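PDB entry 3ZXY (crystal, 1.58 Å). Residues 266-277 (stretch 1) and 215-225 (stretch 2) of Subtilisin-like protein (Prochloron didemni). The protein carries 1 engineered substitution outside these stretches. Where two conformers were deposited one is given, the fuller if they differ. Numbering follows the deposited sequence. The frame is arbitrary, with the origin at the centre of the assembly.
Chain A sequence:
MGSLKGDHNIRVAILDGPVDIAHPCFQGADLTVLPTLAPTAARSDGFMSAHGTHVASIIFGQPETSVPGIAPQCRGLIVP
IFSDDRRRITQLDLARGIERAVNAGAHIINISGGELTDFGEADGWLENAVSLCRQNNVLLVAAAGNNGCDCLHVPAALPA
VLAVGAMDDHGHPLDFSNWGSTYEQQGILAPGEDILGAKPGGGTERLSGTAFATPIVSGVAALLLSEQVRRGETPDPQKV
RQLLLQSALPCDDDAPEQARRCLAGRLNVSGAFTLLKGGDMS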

# COMPACT_ATOMS: atom_id res chain seq x y z
N ARG A 266 -12.54 -5.48 -8.74
CA ARG A 266 -11.26 -6.14 -8.69
C ARG A 266 -10.18 -5.37 -9.44
O ARG A 266 -10.43 -4.87 -10.56
CB ARG A 266 -11.40 -7.50 -9.34
CG ARG A 266 -12.37 -8.41 -8.62
CD ARG A 266 -12.45 -9.72 -9.35
NE ARG A 266 -13.28 -9.61 -10.55
CZ ARG A 266 -12.94 -10.03 -11.78
NH1 ARG A 266 -11.77 -10.60 -12.03
NH2 ARG A 266 -13.82 -9.90 -12.76
N LEU A 267 -8.98 -5.31 -8.87
CA LEU A 267 -7.83 -4.69 -9.50
C LEU A 267 -7.66 -5.20 -10.92
O LEU A 267 -7.65 -6.40 -11.18
CB LEU A 267 -6.57 -5.01 -8.71
CG LEU A 267 -5.24 -4.51 -9.25
CD1 LEU A 267 -5.18 -3.00 -9.28
CD2 LEU A 267 -4.13 -5.13 -8.38
N ASN A 268 -7.53 -4.24 -11.85
CA ASN A 268 -7.45 -4.54 -13.27
C ASN A 268 -6.29 -3.74 -13.86
O ASN A 268 -6.49 -2.63 -14.35
CB ASN A 268 -8.78 -4.16 -13.93
CG ASN A 268 -8.78 -4.37 -15.43
OD1 ASN A 268 -7.88 -5.04 -15.97
ND2 ASN A 268 -9.78 -3.82 -16.11
N VAL A 269 -5.10 -4.32 -13.82
CA VAL A 269 -3.89 -3.59 -14.15
C VAL A 269 -3.86 -3.25 -15.64
O VAL A 269 -3.59 -2.11 -16.00
CB VAL A 269 -2.61 -4.35 -13.74
CG1 VAL A 269 -1.39 -3.48 -14.04
CG2 VAL A 269 -2.64 -4.65 -12.25
N SER A 270 -4.20 -4.22 -16.48
CA SER A 270 -4.23 -3.95 -17.94
C SER A 270 -5.25 -2.87 -18.27
O SER A 270 -4.96 -1.95 -19.05
CB SER A 270 -4.47 -5.22 -18.74
OG SER A 270 -5.66 -5.85 -18.38
N GLY A 271 -6.42 -2.92 -17.66
CA GLY A 271 -7.43 -1.91 -17.88
C GLY A 271 -7.01 -0.51 -17.45
O GLY A 271 -7.30 0.48 -18.12
N ALA A 272 -6.35 -0.43 -16.30
CA ALA A 272 -5.87 0.84 -15.79
C ALA A 272 -4.86 1.45 -16.75
O ALA A 272 -4.92 2.63 -17.05
CB ALA A 272 -5.26 0.66 -14.40
N PHE A 273 -3.95 0.62 -17.26
CA PHE A 273 -2.95 1.12 -18.20
C PHE A 273 -3.62 1.55 -19.50
O PHE A 273 -3.27 2.58 -20.06
CB PHE A 273 -1.87 0.09 -18.46
CG PHE A 273 -0.71 0.20 -17.50
CD1 PHE A 273 -0.73 -0.44 -16.28
CD2 PHE A 273 0.41 0.96 -17.84
CE1 PHE A 273 0.34 -0.33 -15.40
CE2 PHE A 273 1.48 1.06 -16.98
CZ PHE A 273 1.44 0.43 -15.76
N THR A 274 -4.57 0.76 -19.99
CA THR A 274 -5.26 1.13 -21.25
C THR A 274 -5.96 2.48 -21.12
O THR A 274 -5.93 3.30 -22.05
CB THR A 274 -6.25 0.03 -21.64
OG1 THR A 274 -5.49 -1.15 -21.95
CG2 THR A 274 -7.09 0.42 -22.89
N LEU A 275 -6.59 2.72 -19.98
CA LEU A 275 -7.28 4.00 -19.75
C LEU A 275 -6.29 5.15 -19.67
O LEU A 275 -6.52 6.19 -20.24
CB LEU A 275 -8.13 4.01 -18.47
CG LEU A 275 -9.55 3.48 -18.57
CD1 LEU A 275 -10.22 3.67 -17.21
CD2 LEU A 275 -10.33 4.16 -19.69
N LEU A 276 -5.18 4.94 -18.98
CA LEU A 276 -4.14 5.97 -18.89
C LEU A 276 -3.61 6.29 -20.29
O LEU A 276 -3.49 7.46 -20.65
CB LEU A 276 -3.02 5.49 -17.96
CG LEU A 276 -1.92 6.48 -17.59
CD1 LEU A 276 -1.19 5.93 -16.37
CD2 LEU A 276 -0.99 6.70 -18.75
N LYS A 277 -3.32 5.25 -21.06
CA LYS A 277 -2.71 5.44 -22.36
C LYS A 277 -3.64 6.11 -23.36
O LYS A 277 -3.20 6.86 -24.23
CB LYS A 277 -2.20 4.11 -22.92
CG LYS A 277 -0.99 3.65 -22.14
CD LYS A 277 -0.72 2.16 -22.34
CE LYS A 277 -0.04 1.84 -23.64
NZ LYS A 277 0.53 0.47 -23.51
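Stretch 2 215-225: PIVSGVAALLL

Two helices that run the same way can pack largely through apolar side chains, and this pair from a subtilisin-like protein is a compact example. Stretch 2 is helical throughout, with a kink at Pro215, whose N makes no bond to the preceding turn. Stretch 1 enters as an extended segment and turns helical at Val269. Asn268 caps that helix: its OD1 accepts from Gly271 N at 3.1 Å. The two axes run nearly parallel, their N-to-C directions differing by 22° (signed crossing angle -22°), and approach to 10.9 Å. No hydrogen bond joins the stretches; the 427 Å² they bury is mostly apolar side chain, with the carbonyl O of Leu224 also 3.6 Å from Leu276 CD1.

Leu224 contributes most, with 95 Å² covered. Its CA-to-CB bond points sideways, yet with chi1 m and chi2 t the end of the side chain comes nearer to stretch 1. There Leu224 CD2 lies over one face of the Phe273 ring, 3.5 Å from its centroid and 12° off the ring normal, a CH-pi contact. The same methyl, Leu224 CD2, is 3.7 Å from Leu276 CD1, while Leu224 CD1 meets Ala272 CB at 4.0 Å. One leucine thus touches three residues spread over about one helical turn. Phe273 also reaches along stretch 2, its CZ lying 4.0 Å from Leu223 CB.

Leu267, covered over 66 Å², anchors the other end of the contact from the extended segment before the helix. Its CA-to-CB bond points toward stretch 2, and Leu267 CD2 approaches Ile216 CG2 at 4.1 Å and Val217 CG2 at 4.4 Å. Val220 follows with 60 Å², its CG2 packing 3.8 Å from Val269 CG2. The register advances accordingly, from Leu267 beside Val217, through Val269 beside Val220, to Phe273 beside Leu224, as expected when neighbouring segments share a direction.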

# COMPACT_ATOMS: atom_id res chain seq x y z
N PRO A 215 0.08 -3.53 -0.58
CA PRO A 215 1.29 -3.19 -1.34
C PRO A 215 1.25 -3.58 -2.80
O PRO A 215 1.99 -2.99 -3.61
CB PRO A 215 2.42 -3.89 -0.57
CG PRO A 215 1.73 -4.95 0.20
CD PRO A 215 0.40 -4.39 0.57
N ILE A 216 0.43 -4.56 -3.17
CA ILE A 216 0.26 -4.88 -4.58
C ILE A 216 -0.34 -3.67 -5.27
O ILE A 216 0.11 -3.25 -6.35
CB ILE A 216 -0.58 -6.14 -4.79
CG1 ILE A 216 0.18 -7.36 -4.23
CG2 ILE A 216 -0.87 -6.34 -6.28
CD1 ILE A 216 -0.58 -8.65 -4.27
N VAL A 217 -1.38 -3.10 -4.69
CA VAL A 217 -1.99 -1.89 -5.24
C VAL A 217 -1.03 -0.70 -5.21
O VAL A 217 -0.93 0.04 -6.19
CB VAL A 217 -3.33 -1.56 -4.53
CG1 VAL A 217 -3.88 -0.21 -4.98
CG2 VAL A 217 -4.34 -2.69 -4.74
N SER A 218 -0.28 -0.51 -4.13
CA SER A 218 0.70 0.57 -4.07
C SER A 218 1.74 0.42 -5.18
O SER A 218 2.11 1.40 -5.84
CB SER A 218 1.39 0.59 -2.73
OG SER A 218 0.46 0.96 -1.73
N GLY A 219 2.19 -0.81 -5.40
CA GLY A 219 3.15 -1.09 -6.47
C GLY A 219 2.60 -0.77 -7.85
O GLY A 219 3.29 -0.11 -8.67
N VAL A 220 1.38 -1.22 -8.12
CA VAL A 220 0.74 -0.92 -9.40
C VAL A 220 0.55 0.59 -9.57
O VAL A 220 0.81 1.14 -10.67
CB VAL A 220 -0.58 -1.69 -9.56
CG1 VAL A 220 -1.33 -1.19 -10.80
CG2 VAL A 220 -0.31 -3.19 -9.64
N ALA A 221 0.12 1.28 -8.52
CA ALA A 221 -0.02 2.74 -8.55
C ALA A 221 1.31 3.39 -8.91
O ALA A 221 1.35 4.35 -9.68
CB ALA A 221 -0.57 3.29 -7.23
N ALA A 222 2.40 2.87 -8.35
CA ALA A 222 3.72 3.40 -8.64
C ALA A 222 4.09 3.20 -10.11
O ALA A 222 4.67 4.09 -10.72
CB ALA A 222 4.75 2.77 -7.71
N LEU A 223 3.74 2.06 -10.68
CA LEU A 223 3.97 1.81 -12.10
C LEU A 223 3.14 2.75 -12.97
O LEU A 223 3.62 3.20 -14.01
CB LEU A 223 3.69 0.36 -12.46
CG LEU A 223 4.62 -0.66 -11.80
CD1 LEU A 223 4.22 -2.05 -12.24
CD2 LEU A 223 6.09 -0.40 -12.14
N LEU A 224 1.91 3.04 -12.56
CA LEU A 224 1.08 4.00 -13.32
C LEU A 224 1.67 5.41 -13.27
O LEU A 224 1.72 6.11 -14.28
CB LEU A 224 -0.37 3.95 -12.84
CG LEU A 224 -1.11 2.66 -13.22
CD1 LEU A 224 -2.36 2.52 -12.36
CD2 LEU A 224 -1.48 2.67 -14.71
N LEU A 225 2.13 5.85 -12.10
CA LEU A 225 2.85 7.12 -12.01
C LEU A 225 4.10 7.12 -12.87
O LEU A 225 4.43 8.12 -13.49
CB LEU A 225 3.22 7.44 -10.56
CG LEU A 225 2.08 7.73 -9.60
CD1 LEU A 225 2.61 7.78 -8.17
CD2 LEU A 225 1.43 9.06 -9.97